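Local coordinates for protein acetyltransferase (Agrobacterium tumefaciens, PDB 2FSR) that probably transfers an acetyl group from acetyl-coenzyme A to an acceptor substrate, as a member of the GNAT acetyltransferase family, at residues Y48-M52 and Y64-T69. Residues are numbered along the deposited sequence; the frame is centred on the assembly and turned at random. Where two conformers were deposited one is given.
Sequences YRDFM and YDLPST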
ATOM      1  N   TYR A  48      10.842  -1.399  -8.991  1.00  8.96           N
ATOM      2  CA  TYR A  48      10.260  -0.322  -8.184  1.00  9.01           C
ATOM      3  C   TYR A  48      10.888   1.017  -8.541  1.00  8.31           C
ATOM      4  O   TYR A  48      10.172   2.015  -8.699  1.00  8.70           O
ATOM      5  CB  TYR A  48      10.443  -0.650  -6.692  1.00  8.54           C
ATOM      6  CG  TYR A  48       9.869   0.349  -5.709  1.00  9.13           C
ATOM      7  CD1 TYR A  48       8.514   0.315  -5.358  1.00  9.81           C
ATOM      8  CD2 TYR A  48      10.674   1.312  -5.132  1.00  8.22           C
ATOM      9  CE1 TYR A  48       8.003   1.229  -4.449  1.00 11.04           C
ATOM     10  CE2 TYR A  48      10.172   2.232  -4.218  1.00  8.53           C
ATOM     11  CZ  TYR A  48       8.835   2.185  -3.891  1.00  9.41           C
ATOM     12  OH  TYR A  48       8.338   3.092  -2.975  1.00 11.45           O
ATOM     13  N   ARG A  49      12.214   1.039  -8.679  1.00  8.17           N
ATOM     14  CA  ARG A  49      12.942   2.264  -8.986  1.00  8.80           C
ATOM     15  C   ARG A  49      12.591   2.722 -10.405  1.00  9.33           C
ATOM     16  O   ARG A  49      12.389   3.913 -10.638  1.00  9.62           O
ATOM     17  CB  ARG A  49      14.453   2.027  -8.835  1.00  8.69           C
ATOM     18  CG  ARG A  49      15.345   3.161  -9.277  1.00  9.25           C
ATOM     19  CD  ARG A  49      15.049   4.485  -8.578  1.00 11.22           C
ATOM     20  NE  ARG A  49      15.817   5.564  -9.213  1.00 10.84           N
ATOM     21  CZ  ARG A  49      15.416   6.829  -9.332  1.00 11.87           C
ATOM     22  NH1 ARG A  49      14.238   7.225  -8.835  1.00 10.02           N
ATOM     23  NH2 ARG A  49      16.184   7.722  -9.959  1.00 12.68           N
ATOM     24  N   ASP A  50      12.528   1.782 -11.348  1.00 10.53           N
ATOM     25  CA  ASP A  50      12.087   2.096 -12.716  1.00 11.53           C
ATOM     26  C   ASP A  50      10.753   2.850 -12.678  1.00 11.58           C
ATOM     27  O   ASP A  50      10.609   3.914 -13.299  1.00 12.33           O
ATOM     28  CB  ASP A  50      11.928   0.824 -13.569  1.00 12.66           C
ATOM     29  CG  ASP A  50      13.259   0.193 -13.983  1.00 15.27           C
ATOM     30  OD1 ASP A  50      14.337   0.803 -13.794  1.00 18.91           O
ATOM     31  OD2 ASP A  50      13.212  -0.942 -14.518  1.00 18.72           O
ATOM     32  N   PHE A  51       9.809   2.333 -11.899  1.00 10.80           N
ATOM     33  CA  PHE A  51       8.502   2.974 -11.782  1.00 10.39           C
ATOM     34  C   PHE A  51       8.633   4.372 -11.160  1.00 10.39           C
ATOM     35  O   PHE A  51       8.109   5.362 -11.686  1.00 10.20           O
ATOM     36  CB  PHE A  51       7.552   2.114 -10.931  1.00 11.40           C
ATOM     37  CG  PHE A  51       6.252   2.806 -10.581  1.00 11.77           C
ATOM     38  CD1 PHE A  51       5.207   2.820 -11.485  1.00 13.85           C
ATOM     39  CD2 PHE A  51       6.088   3.443  -9.362  1.00 11.87           C
ATOM     40  CE1 PHE A  51       3.992   3.471 -11.170  1.00 14.71           C
ATOM     41  CE2 PHE A  51       4.881   4.092  -9.039  1.00 14.13           C
ATOM     42  CZ  PHE A  51       3.841   4.099  -9.951  1.00 13.61           C
HETATM   43  N   MSE A  52       9.327   4.444 -10.024  1.00  9.23           N
HETATM   44  CA  MSE A  52       9.411   5.681  -9.254  1.00  9.85           C
HETATM   45  C   MSE A  52      10.180   6.803  -9.938  1.00  9.76           C
HETATM   46  O   MSE A  52       9.959   7.976  -9.638  1.00 10.81           O
HETATM   47  CB  MSE A  52       9.978   5.408  -7.851  1.00  9.91           C
HETATM   48  CG  MSE A  52       9.098   4.487  -7.030  1.00 11.02           C
HETATM   49 SE   MSE A  52       7.564   5.466  -6.298  0.75 14.00          SE
HETATM   50  CE  MSE A  52       8.497   6.088  -4.675  1.00 15.32           C
ATOM     51  N   TYR A  64      10.544  10.552  -8.540  1.00 13.18           N
ATOM     52  CA  TYR A  64      11.415  10.696  -7.388  1.00 12.59           C
ATOM     53  C   TYR A  64      12.853  10.484  -7.787  1.00 12.23           C
ATOM     54  O   TYR A  64      13.123   9.767  -8.739  1.00 12.64           O
ATOM     55  CB  TYR A  64      11.048   9.629  -6.361  1.00 13.32           C
ATOM     56  CG  TYR A  64       9.700   9.879  -5.728  1.00 14.09           C
ATOM     57  CD1 TYR A  64       9.567  10.828  -4.711  1.00 14.56           C
ATOM     58  CD2 TYR A  64       8.573   9.185  -6.147  1.00 13.69           C
ATOM     59  CE1 TYR A  64       8.330  11.071  -4.122  1.00 15.92           C
ATOM     60  CE2 TYR A  64       7.318   9.425  -5.566  1.00 14.04           C
ATOM     61  CZ  TYR A  64       7.216  10.362  -4.555  1.00 15.58           C
ATOM     62  OH  TYR A  64       5.994  10.611  -3.971  1.00 17.56           O
ATOM     63  N   ASP A  65      13.764  11.093  -7.035  1.00 12.13           N
ATOM     64  CA  ASP A  65      15.166  10.801  -7.242  1.00 11.70           C
ATOM     65  C   ASP A  65      15.510   9.483  -6.550  1.00 11.20           C
ATOM     66  O   ASP A  65      14.662   8.877  -5.869  1.00 10.66           O
ATOM     67  CB  ASP A  65      16.056  11.983  -6.827  1.00 12.51           C
ATOM     68  CG  ASP A  65      16.011  12.285  -5.337  1.00 13.60           C
ATOM     69  OD1 ASP A  65      15.556  11.448  -4.528  1.00 13.70           O
ATOM     70  OD2 ASP A  65      16.484  13.374  -4.952  1.00 18.11           O
ATOM     71  N   LEU A  66      16.757   9.041  -6.681  1.00 10.14           N
ATOM     72  CA  LEU A  66      17.145   7.740  -6.127  1.00  9.94           C
ATOM     73  C   LEU A  66      17.111   7.693  -4.586  1.00  9.32           C
ATOM     74  O   LEU A  66      16.562   6.744  -4.023  1.00  9.68           O
ATOM     75  CB  LEU A  66      18.504   7.295  -6.692  1.00 10.20           C
ATOM     76  CG  LEU A  66      19.079   5.982  -6.167  1.00 10.39           C
ATOM     77  CD1 LEU A  66      18.185   4.780  -6.414  1.00 11.64           C
ATOM     78  CD2 LEU A  66      20.441   5.755  -6.781  1.00 10.51           C
ATOM     79  N   PRO A  67      17.721   8.683  -3.899  1.00  9.25           N
ATOM     80  CA  PRO A  67      17.640   8.642  -2.433  1.00  9.93           C
ATOM     81  C   PRO A  67      16.209   8.608  -1.904  1.00  9.27           C
ATOM     82  O   PRO A  67      15.925   7.853  -0.965  1.00 10.01           O
ATOM     83  CB  PRO A  67      18.382   9.915  -1.991  1.00  9.94           C
ATOM     84  CG  PRO A  67      19.280  10.232  -3.147  1.00 11.30           C
ATOM     85  CD  PRO A  67      18.570   9.799  -4.375  1.00  9.62           C
ATOM     86  N   SER A  68      15.313   9.396  -2.500  0.60  9.58           N
ATOM     87  CA  SER A  68      13.913   9.397  -2.053  0.60  9.31           C
ATOM     88  C   SER A  68      13.263   8.043  -2.337  0.60  9.53           C
ATOM     89  O   SER A  68      12.526   7.518  -1.497  0.60  9.83           O
ATOM     90  CB  SER A  68      13.110  10.534  -2.704  0.60  9.73           C
ATOM     91  OG  SER A  68      13.639  11.804  -2.352  0.60  9.59           O
ATOM     92  N   THR A  69      13.553   7.462  -3.502  1.00  9.01           N
ATOM     93  CA  THR A  69      12.984   6.152  -3.845  1.00  8.51           C
ATOM     94  C   THR A  69      13.419   5.083  -2.844  1.00  7.56           C
ATOM     95  O   THR A  69      12.614   4.264  -2.357  1.00  7.67           O
ATOM     96  CB  THR A  69      13.384   5.711  -5.254  1.00  8.58           C
ATOM     97  OG1 THR A  69      12.914   6.674  -6.203  1.00  9.56           O
ATOM     98  CG2 THR A  69      12.755   4.348  -5.573  1.00  9.30           C
TER
HETATM   99  O   HOH W   1      15.433  10.304 -10.979  1.00 24.03           O
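The Thr69 methyl packs against both Tyr48 and Met52, a selenomethionine whose CG lies over one face of the Tyr48 ring, and this is the tight side of the contact: CG2 of Thr69 lies 3.6 Å from CE2 of Tyr48 and 3.9 Å from CG of Met52. Further along, the Met52 chain, bent at chi2 (-78°) and chi3, brings its methyl CE within 3.4 Å of CD2 of Tyr64, while SE sits obliquely beside that ring in a Met-aromatic contact. The Tyr64 hydroxyl is held by Val60 O, and Tyr64 N donates to Met52 O, which also takes a bond from Ser57 OG.

The solvent side is the outer edge of Arg49, where a water bridges NH2 and Tyr64 O; the guanidinium itself is firmly bonded. Leu66 N stands over one face, toward the rim. Tyr64 O lies in the guanidinium plane, 2.8 Å from NH1 in a nearly straight bond (164°), though NH1 comes from above the carbonyl plane. A weak bond joins NH1 to Thr69 OG1, whose own proton goes to Asp65 O. Asp65 N-caps helix 66-83, its OD1 accepting from Ser68 N.

Helix 45-53 thus grips Tyr64 O just ahead of helix 66-83, and that carbonyl's negative end probably meets the Arg49 charge.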